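Local atomic coordinates of 3-phytase (Klebsiella pneumoniae, PDB entry 2WNH), a protein that probably hydrolyses phytate (inositol hexakisphosphate), releasing phosphate from its 3-position, as a member of the histidine acid phosphatase family. Residues B[66-70]-B[351-355]; B[129-134]-B[262-266]; B[184-190]-B[201-207]. The protein carries 3 engineered substitutions. All blocks are in the same frame, centred on the assembly; numbering follows the deposited sequence.

Contact 1: residues B[66-70]-B[351-355]; sequences NKGRE and LQTPD
A loop can settle on a helical turn largely through van der Waals contact, with a water joining in, as segment 351-355 does on residues 66-70. Leu351, at positive phi (49/44), closes the preceding helix in a Schellman motif. Gln352 is extended (-71/131); its t,p side chain lets NE2 donate to Thr353 O at 3.0 Å. Thr353, also extended, has CA 5.3 Å from Asn66 CA; its chi1 of -31°, between wells, puts CG2 3.8 Å from Asn66 O and 3.0 Å from Glu70 OE2. Pro354 (-77/67) centres an inverse gamma turn; its CG lies 4.0 Å from Lys67 CA, its CD 3.7 Å from Asn66 O and 3.8 Å from CG of Glu70 (m,m). A water donates to Pro354 O (3.1 Å) and weakly to Glu70 OE1 (3.4 Å). Asp355 (chi1 p) leads away, accepting from Gln357 N and His358, which binds Mg(2+) in a structure of this protein but not here. The loop, between helix 345-349 and strand 361-364, lies on helix 58-77, whose Lys67 salt-bridges Glu21 of strand 14-24.

Contact 2: residues B[129-134]-B[262-266]; sequences PLFQTD and RGSVL
Side-chain conformations go far to explain how the winding loop 129-134 fits the helical residues 262-266. Two CA pairs set the register: Leu130 with Leu266 at 5.2 Å and Thr133 with Arg262 at 5.5 Å. The loop makes an inverse gamma turn centred on Gln132 (-88/60) and enters a 3-10 segment at Thr133; the helix is kinked, the N atoms of Val265 and Leu266 lacking the regular i to i-4 bonds, and Arg262 O accepts from the loop side instead. Thr133, in the p rotamer, points at the helix, and its OG1 donates to Arg262 O at 2.8 Å, while accepting a weak bond from Arg262 NE at 3.3 Å. Its CG2 packs 3.5 Å from CG1 of Val265 (chi1 p), which also lies 3.5 Å from Pro129 O. Arg262 (m,t,p, chi4 -144°) reaches toward the loop, so that Asp134 OD2 lies over one face of its guanidinium and NH2 forms a salt bridge with OD1 of Asp134 (chi1 p) at 3.4 Å.

The contact lies beside the alpha/beta core of the histidine phosphatase fold: Leu266 (t,p) touches Leu287 of strand 284-289 in the large mixed sheet, and Phe131 (m, chi2 -53°) touches Ala289. Phe131 CE1 meets Leu266 CD1 at 4.0 Å. Leu130 (m,t) sends its CD2 to 4.0 Å from Val265 O, and its carbonyl O sits 3.7 Å from Leu266 CB. In the gap between the backbones, a water donates to Leu130 O (3.0 Å) and Arg262 O (2.9 Å).

Contact 3: residues B[184-190]-B[201-207]; sequences IFDTPWR and ISGLSVM
The indole of Trp189 (chi1 m, chi2 10°) fills the middle of this interface. CB of Leu204 (t,p) makes a CH-pi contact 3.8 Å from the centroid of the Trp189 six-membered ring, almost on its normal, while Met207 CE meets the ring edge, 3.3 Å from Trp189 NE1. Met207 SD lies obliquely 5.1 Å from the Phe185 ring centroid, a Met-aromatic contact, and CD1 of Ile184 (t,p) reaches Val206 CB and Gly203 CA, both at 3.7 Å. Gly203 (81/-71) is the N-cap residue; a CB there would clash with Trp189 CD1. Outward, the two segments run antiparallel, Trp189 CA lying 4.9 Å from Ser202 CA. Ser202 N donates to Arg190 O at 2.8 Å, and Ser202 OG (chi1 p) accepts from Arg190 N at 2.9 Å and donates to Pro188 O at 2.7 Å. At the exposed edge, the Arg190 guanidinium forms a salt bridge with Glu192. One irregular pair, the serine hydroxyl replacing a backbone acceptor, thus continues the beta hairpin 191-193/199-201 just before helix 204-219, probably within the helical domain of the histidine acid phosphatase fold.

The three contacts illustrate how chemistry follows place in a fold. Contact 2 is buried and contact 1 only partly so; their centres stand about 29 Å apart, on opposite sides of the chain's centre, and each lays a loop on a helix associated with the large sheet. Contact 1 has no clear direct hydrogen bond between its segments and relies on proline and threonine packing plus one water; its Leu351 and Arg69 also touch a second subunit. Contact 2 adds a hydroxyl bond and a salt bridge to a bridging water. Contact 3, the shortest-range in sequence, is buried mainly among other helices; it joins one backbone hydrogen bond and two through a serine hydroxyl to a tryptophan-centred interior, burying the largest area.

Contact 1: residues B[66-70]-B[351-355]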
loop_
_atom_site.group_PDB
_atom_site.type_symbol
_atom_site.label_atom_id
_atom_site.label_comp_id
_atom_site.label_asym_id
_atom_site.label_seq_id
_atom_site.Cartn_x
_atom_site.Cartn_y
_atom_site.Cartn_z
ATOM N N ASN B 66 1.302 17.639 -3.838
ATOM C CA ASN B 66 0.754 17.562 -2.456
ATOM C C ASN B 66 -0.686 18.074 -2.399
ATOM O O ASN B 66 -1.579 17.451 -1.821
ATOM C CB ASN B 66 1.600 18.362 -1.460
ATOM C CG ASN B 66 2.972 17.733 -1.171
ATOM O OD1 ASN B 66 3.882 18.425 -0.715
ATOM N ND2 ASN B 66 3.120 16.458 -1.424
ATOM N N LYS B 67 -0.922 19.210 -3.035
ATOM C CA LYS B 67 -2.275 19.758 -3.103
ATOM C C LYS B 67 -3.223 18.826 -3.895
ATOM O O LYS B 67 -4.338 18.544 -3.429
ATOM C CB LYS B 67 -2.197 21.175 -3.702
ATOM C CG LYS B 67 -3.535 21.947 -3.758
ATOM C CD LYS B 67 -4.226 21.672 -5.058
ATOM C CE LYS B 67 -5.428 22.592 -5.265
ATOM N NZ LYS B 67 -5.889 22.334 -6.685
ATOM N N GLY B 68 -2.779 18.342 -5.062
ATOM C CA GLY B 68 -3.584 17.438 -5.893
ATOM C C GLY B 68 -3.945 16.143 -5.144
ATOM O O GLY B 68 -5.059 15.628 -5.269
ATOM N N ARG B 69 -3.007 15.620 -4.379
ATOM C CA ARG B 69 -3.237 14.361 -3.648
ATOM C C ARG B 69 -4.332 14.534 -2.610
ATOM O O ARG B 69 -5.279 13.736 -2.553
ATOM C CB ARG B 69 -1.957 13.879 -2.950
ATOM C CG ARG B 69 -2.165 12.592 -2.129
ATOM C CD ARG B 69 -0.910 12.136 -1.379
ATOM N NE ARG B 69 0.332 12.090 -2.174
ATOM C CZ ARG B 69 0.464 11.575 -3.394
ATOM N NH1 ARG B 69 -0.587 11.087 -4.058
ATOM N NH2 ARG B 69 1.661 11.595 -3.980
ATOM N N GLU B 70 -4.237 15.597 -1.816
ATOM C CA GLU B 70 -5.263 15.840 -0.792
ATOM C C GLU B 70 -6.623 16.145 -1.450
ATOM O O GLU B 70 -7.662 15.702 -0.960
ATOM C CB GLU B 70 -4.808 16.947 0.153
ATOM C CG GLU B 70 -3.491 16.630 0.876
ATOM C CD GLU B 70 -3.555 15.384 1.764
ATOM O OE1 GLU B 70 -4.630 15.103 2.348
ATOM O OE2 GLU B 70 -2.516 14.699 1.897
ATOM N N LEU B 351 7.281 22.061 1.841
ATOM C CA LEU B 351 6.544 20.984 1.149
ATOM C C LEU B 351 5.619 20.240 2.115
ATOM O O LEU B 351 5.526 18.993 2.094
ATOM C CB LEU B 351 7.493 20.026 0.420
ATOM C CG LEU B 351 8.258 20.636 -0.767
ATOM C CD1 LEU B 351 9.207 19.625 -1.368
ATOM C CD2 LEU B 351 7.266 21.148 -1.847
ATOM N N GLN B 352 4.924 21.023 2.944
ATOM C CA GLN B 352 3.942 20.469 3.878
ATOM C C GLN B 352 2.713 19.970 3.122
ATOM O O GLN B 352 2.153 20.696 2.314
ATOM C CB GLN B 352 3.517 21.548 4.884
ATOM C CG GLN B 352 2.355 21.149 5.804
ATOM C CD GLN B 352 2.753 20.037 6.750
ATOM O OE1 GLN B 352 3.739 20.163 7.476
ATOM N NE2 GLN B 352 2.021 18.924 6.712
ATOM N N THR B 353 2.251 18.749 3.394
ATOM C CA THR B 353 0.989 18.342 2.767
ATOM C C THR B 353 -0.184 19.001 3.475
ATOM O O THR B 353 -0.213 19.014 4.706
ATOM C CB THR B 353 0.745 16.832 2.800
ATOM O OG1 THR B 353 1.997 16.146 2.759
ATOM C CG2 THR B 353 -0.092 16.449 1.569
ATOM N N PRO B 354 -1.154 19.538 2.701
ATOM C CA PRO B 354 -2.330 20.165 3.296
ATOM C C PRO B 354 -3.310 19.125 3.780
ATOM O O PRO B 354 -4.416 19.008 3.226
ATOM C CB PRO B 354 -2.946 20.957 2.142
ATOM C CG PRO B 354 -2.452 20.328 0.902
ATOM C CD PRO B 354 -1.180 19.584 1.223
ATOM N N ASP B 355 -2.887 18.383 4.801
ATOM C CA ASP B 355 -3.731 17.445 5.525
ATOM C C ASP B 355 -4.604 18.166 6.550
ATOM O O ASP B 355 -4.523 19.386 6.713
ATOM C CB ASP B 355 -2.867 16.373 6.226
ATOM C CG ASP B 355 -1.925 16.953 7.301
ATOM O OD1 ASP B 355 -2.140 18.071 7.810
ATOM O OD2 ASP B 355 -0.943 16.262 7.652
HETATM O O HOH W 1 -6.656 17.127 4.143
#

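Contact 2: residues B[129-134]-B[262-266]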
loop_
_atom_site.group_PDB
_atom_site.type_symbol
_atom_site.label_atom_id
_atom_site.label_comp_id
_atom_site.label_asym_id
_atom_site.label_seq_id
_atom_site.Cartn_x
_atom_site.Cartn_y
_atom_site.Cartn_z
ATOM N N PRO B 129 -7.381 30.370 -26.737
ATOM C CA PRO B 129 -8.282 31.534 -26.636
ATOM C C PRO B 129 -8.923 31.777 -25.254
ATOM O O PRO B 129 -9.489 32.837 -25.020
ATOM C CB PRO B 129 -9.366 31.224 -27.676
ATOM C CG PRO B 129 -9.390 29.742 -27.756
ATOM C CD PRO B 129 -7.948 29.322 -27.612
ATOM N N LEU B 130 -8.815 30.819 -24.334
ATOM C CA LEU B 130 -9.245 31.055 -22.962
ATOM C C LEU B 130 -8.193 31.808 -22.153
ATOM O O LEU B 130 -8.530 32.469 -21.181
ATOM C CB LEU B 130 -9.487 29.722 -22.259
ATOM C CG LEU B 130 -10.688 28.883 -22.691
ATOM C CD1 LEU B 130 -10.568 27.513 -22.021
ATOM C CD2 LEU B 130 -12.010 29.589 -22.309
ATOM N N PHE B 131 -6.929 31.681 -22.556
ATOM C CA PHE B 131 -5.803 32.123 -21.736
ATOM C C PHE B 131 -4.922 33.231 -22.346
ATOM O O PHE B 131 -4.658 34.234 -21.694
ATOM C CB PHE B 131 -4.934 30.915 -21.357
ATOM C CG PHE B 131 -5.706 29.763 -20.747
ATOM C CD1 PHE B 131 -6.548 29.944 -19.651
ATOM C CD2 PHE B 131 -5.547 28.475 -21.265
ATOM C CE1 PHE B 131 -7.245 28.859 -19.098
ATOM C CE2 PHE B 131 -6.211 27.391 -20.697
ATOM C CZ PHE B 131 -7.069 27.580 -19.634
ATOM N N GLN B 132 -4.464 33.025 -23.582
ATOM C CA GLN B 132 -3.653 34.009 -24.318
ATOM C C GLN B 132 -4.607 34.934 -25.060
ATOM O O GLN B 132 -4.594 35.015 -26.291
ATOM C CB GLN B 132 -2.711 33.295 -25.298
ATOM C CG GLN B 132 -1.497 32.646 -24.625
ATOM C CD GLN B 132 -1.841 31.393 -23.813
ATOM O OE1 GLN B 132 -2.563 30.522 -24.293
ATOM N NE2 GLN B 132 -1.328 31.308 -22.575
ATOM N N THR B 133 -5.449 35.614 -24.291
ATOM C CA THR B 133 -6.541 36.420 -24.845
ATOM C C THR B 133 -6.046 37.679 -25.579
ATOM O O THR B 133 -6.761 38.257 -26.403
ATOM C CB THR B 133 -7.564 36.796 -23.752
ATOM O OG1 THR B 133 -6.885 37.417 -22.648
ATOM C CG2 THR B 133 -8.297 35.558 -23.277
ATOM N N ASP B 134 -4.806 38.070 -25.313
ATOM C CA ASP B 134 -4.212 39.187 -26.040
ATOM C C ASP B 134 -3.817 38.790 -27.464
ATOM O O ASP B 134 -3.356 39.623 -28.252
ATOM C CB ASP B 134 -3.046 39.795 -25.247
ATOM C CG ASP B 134 -1.951 38.780 -24.909
ATOM O OD1 ASP B 134 -2.164 37.552 -25.048
ATOM O OD2 ASP B 134 -0.857 39.225 -24.493
ATOM N N ARG B 262 -10.067 40.977 -21.426
ATOM C CA ARG B 262 -9.160 39.841 -21.470
ATOM C C ARG B 262 -9.571 38.633 -20.610
ATOM O O ARG B 262 -9.001 37.562 -20.774
ATOM C CB ARG B 262 -7.732 40.291 -21.135
ATOM C CG ARG B 262 -7.076 41.181 -22.219
ATOM C CD ARG B 262 -5.578 41.278 -22.007
ATOM N NE ARG B 262 -4.915 40.006 -22.273
ATOM C CZ ARG B 262 -3.869 39.533 -21.597
ATOM N NH1 ARG B 262 -3.353 40.218 -20.582
ATOM N NH2 ARG B 262 -3.353 38.353 -21.926
ATOM N N GLY B 263 -10.535 38.816 -19.715
ATOM C CA GLY B 263 -11.014 37.751 -18.837
ATOM C C GLY B 263 -12.453 37.290 -19.027
ATOM O O GLY B 263 -12.845 36.269 -18.457
ATOM N N SER B 264 -13.265 38.023 -19.801
ATOM C CA SER B 264 -14.676 37.632 -19.963
ATOM C C SER B 264 -14.860 36.259 -20.593
ATOM O O SER B 264 -15.762 35.526 -20.208
ATOM C CB SER B 264 -15.463 38.668 -20.779
ATOM O OG SER B 264 -15.632 39.865 -20.035
ATOM N N VAL B 265 -14.013 35.923 -21.560
ATOM C CA VAL B 265 -14.114 34.637 -22.262
ATOM C C VAL B 265 -13.924 33.461 -21.282
ATOM O O VAL B 265 -14.609 32.438 -21.379
ATOM C CB VAL B 265 -13.133 34.590 -23.457
ATOM C CG1 VAL B 265 -11.674 34.652 -22.985
ATOM C CG2 VAL B 265 -13.398 33.402 -24.367
ATOM N N LEU B 266 -13.032 33.655 -20.310
ATOM C CA LEU B 266 -12.698 32.598 -19.354
ATOM C C LEU B 266 -13.751 32.502 -18.269
ATOM O O LEU B 266 -14.199 31.403 -17.914
ATOM C CB LEU B 266 -11.306 32.862 -18.743
ATOM C CG LEU B 266 -10.776 31.873 -17.690
ATOM C CD1 LEU B 266 -10.833 30.398 -18.173
ATOM C CD2 LEU B 266 -9.337 32.265 -17.298
HETATM O O HOH W 2 -8.411 35.033 -19.547
#

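Contact 3: residues B[184-190]-B[201-207]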
loop_
_atom_site.group_PDB
_atom_site.type_symbol
_atom_site.label_atom_id
_atom_site.label_comp_id
_atom_site.label_asym_id
_atom_site.label_seq_id
_atom_site.Cartn_x
_atom_site.Cartn_y
_atom_site.Cartn_z
ATOM N N ILE B 184 16.086 51.534 -10.124
ATOM C CA ILE B 184 14.618 51.499 -9.967
ATOM C C ILE B 184 14.032 52.387 -8.846
ATOM O O ILE B 184 12.909 52.886 -8.973
ATOM C CB ILE B 184 14.077 50.029 -9.852
ATOM C CG1 ILE B 184 12.592 49.929 -10.235
ATOM C CG2 ILE B 184 14.317 49.455 -8.464
ATOM C CD1 ILE B 184 12.289 50.210 -11.710
ATOM N N PHE B 185 14.765 52.578 -7.751
ATOM C CA PHE B 185 14.206 53.321 -6.616
ATOM C C PHE B 185 14.262 54.832 -6.851
ATOM O O PHE B 185 13.634 55.595 -6.128
ATOM C CB PHE B 185 14.853 52.890 -5.289
ATOM C CG PHE B 185 14.593 51.441 -4.947
ATOM C CD1 PHE B 185 15.466 50.441 -5.370
ATOM C CD2 PHE B 185 13.453 51.080 -4.239
ATOM C CE1 PHE B 185 15.206 49.084 -5.082
ATOM C CE2 PHE B 185 13.179 49.727 -3.943
ATOM C CZ PHE B 185 14.062 48.733 -4.370
ATOM N N ASP B 186 14.993 55.233 -7.891
ATOM C CA ASP B 186 15.060 56.633 -8.322
ATOM C C ASP B 186 13.996 57.020 -9.367
ATOM O O ASP B 186 13.744 58.215 -9.575
ATOM C CB ASP B 186 16.456 56.957 -8.880
ATOM C CG ASP B 186 17.578 56.675 -7.886
ATOM O OD1 ASP B 186 17.402 56.944 -6.669
ATOM O OD2 ASP B 186 18.644 56.186 -8.332
ATOM N N THR B 187 13.379 56.037 -10.027
ATOM C CA THR B 187 12.425 56.343 -11.098
ATOM C C THR B 187 11.047 56.733 -10.538
ATOM O O THR B 187 10.493 56.034 -9.682
ATOM C CB THR B 187 12.315 55.214 -12.186
ATOM O OG1 THR B 187 11.078 54.501 -12.060
ATOM C CG2 THR B 187 13.498 54.234 -12.135
ATOM N N PRO B 188 10.509 57.885 -10.987
ATOM C CA PRO B 188 9.143 58.266 -10.627
ATOM C C PRO B 188 8.134 57.312 -11.255
ATOM O O PRO B 188 8.419 56.687 -12.287
ATOM C CB PRO B 188 8.996 59.673 -11.238
ATOM C CG PRO B 188 10.406 60.161 -11.410
ATOM C CD PRO B 188 11.158 58.923 -11.807
ATOM N N TRP B 189 6.972 57.202 -10.629
ATOM C CA TRP B 189 5.933 56.278 -11.098
ATOM C C TRP B 189 5.029 56.971 -12.102
ATOM O O TRP B 189 4.322 57.926 -11.756
ATOM C CB TRP B 189 5.093 55.781 -9.926
ATOM C CG TRP B 189 5.817 54.852 -8.972
ATOM C CD1 TRP B 189 7.159 54.567 -8.942
ATOM C CD2 TRP B 189 5.228 54.123 -7.888
ATOM N NE1 TRP B 189 7.434 53.691 -7.915
ATOM C CE2 TRP B 189 6.267 53.405 -7.252
ATOM C CE3 TRP B 189 3.921 53.996 -7.400
ATOM C CZ2 TRP B 189 6.034 52.570 -6.144
ATOM C CZ3 TRP B 189 3.690 53.166 -6.298
ATOM C CH2 TRP B 189 4.746 52.475 -5.680
ATOM N N ARG B 190 5.052 56.484 -13.336
ATOM C CA ARG B 190 4.201 57.032 -14.394
ATOM C C ARG B 190 3.612 55.934 -15.263
ATOM O O ARG B 190 4.187 54.853 -15.396
ATOM C CB ARG B 190 4.986 58.017 -15.261
ATOM C CG ARG B 190 5.986 57.374 -16.213
ATOM C CD ARG B 190 6.950 58.413 -16.808
ATOM N NE ARG B 190 8.024 58.760 -15.877
ATOM C CZ ARG B 190 9.114 58.018 -15.665
ATOM N NH1 ARG B 190 9.298 56.869 -16.311
ATOM N NH2 ARG B 190 10.030 58.426 -14.797
ATOM N N ILE B 201 3.063 50.597 -15.064
ATOM C CA ILE B 201 3.470 51.729 -14.229
ATOM C C ILE B 201 4.983 51.655 -14.033
ATOM O O ILE B 201 5.510 50.648 -13.548
ATOM C CB ILE B 201 2.780 51.712 -12.837
ATOM C CG1 ILE B 201 1.253 51.497 -12.936
ATOM C CG2 ILE B 201 3.194 52.919 -11.991
ATOM C CD1 ILE B 201 0.446 52.649 -13.444
ATOM N N SER B 202 5.700 52.710 -14.416
ATOM C CA SER B 202 7.153 52.692 -14.247
ATOM C C SER B 202 7.486 52.619 -12.763
ATOM O O SER B 202 6.751 53.146 -11.913
ATOM C CB SER B 202 7.798 53.925 -14.897
ATOM O OG SER B 202 7.425 55.075 -14.172
ATOM N N GLY B 203 8.594 51.948 -12.444
ATOM C CA GLY B 203 9.005 51.782 -11.054
ATOM C C GLY B 203 8.251 50.636 -10.363
ATOM O O GLY B 203 8.838 49.581 -10.070
ATOM N N LEU B 204 6.962 50.867 -10.110
ATOM C CA LEU B 204 6.084 49.909 -9.443
ATOM C C LEU B 204 6.050 48.546 -10.135
ATOM O O LEU B 204 6.157 47.512 -9.466
ATOM C CB LEU B 204 4.658 50.464 -9.348
ATOM C CG LEU B 204 3.586 49.536 -8.746
ATOM C CD1 LEU B 204 3.964 49.099 -7.339
ATOM C CD2 LEU B 204 2.251 50.219 -8.704
ATOM N N SER B 205 5.918 48.535 -11.455
ATOM C CA SER B 205 5.781 47.258 -12.153
ATOM C C SER B 205 7.013 46.386 -11.950
ATOM O O SER B 205 6.873 45.193 -11.681
ATOM C CB SER B 205 5.423 47.419 -13.639
ATOM O OG SER B 205 6.456 48.064 -14.361
ATOM N N VAL B 206 8.209 46.975 -12.053
ATOM C CA VAL B 206 9.442 46.212 -11.854
ATOM C C VAL B 206 9.615 45.837 -10.377
ATOM O O VAL B 206 10.041 44.732 -10.073
ATOM C CB VAL B 206 10.685 46.913 -12.446
ATOM C CG1 VAL B 206 11.945 46.059 -12.230
ATOM C CG2 VAL B 206 10.489 47.139 -13.951
ATOM N N MET B 207 9.244 46.734 -9.463
ATOM C CA MET B 207 9.233 46.375 -8.045
ATOM C C MET B 207 8.353 45.158 -7.783
ATOM O O MET B 207 8.722 44.275 -7.002
ATOM C CB MET B 207 8.789 47.537 -7.171
ATOM C CG MET B 207 9.914 48.545 -6.936
ATOM S SD MET B 207 9.376 49.896 -5.892
ATOM C CE MET B 207 9.417 51.248 -7.059
#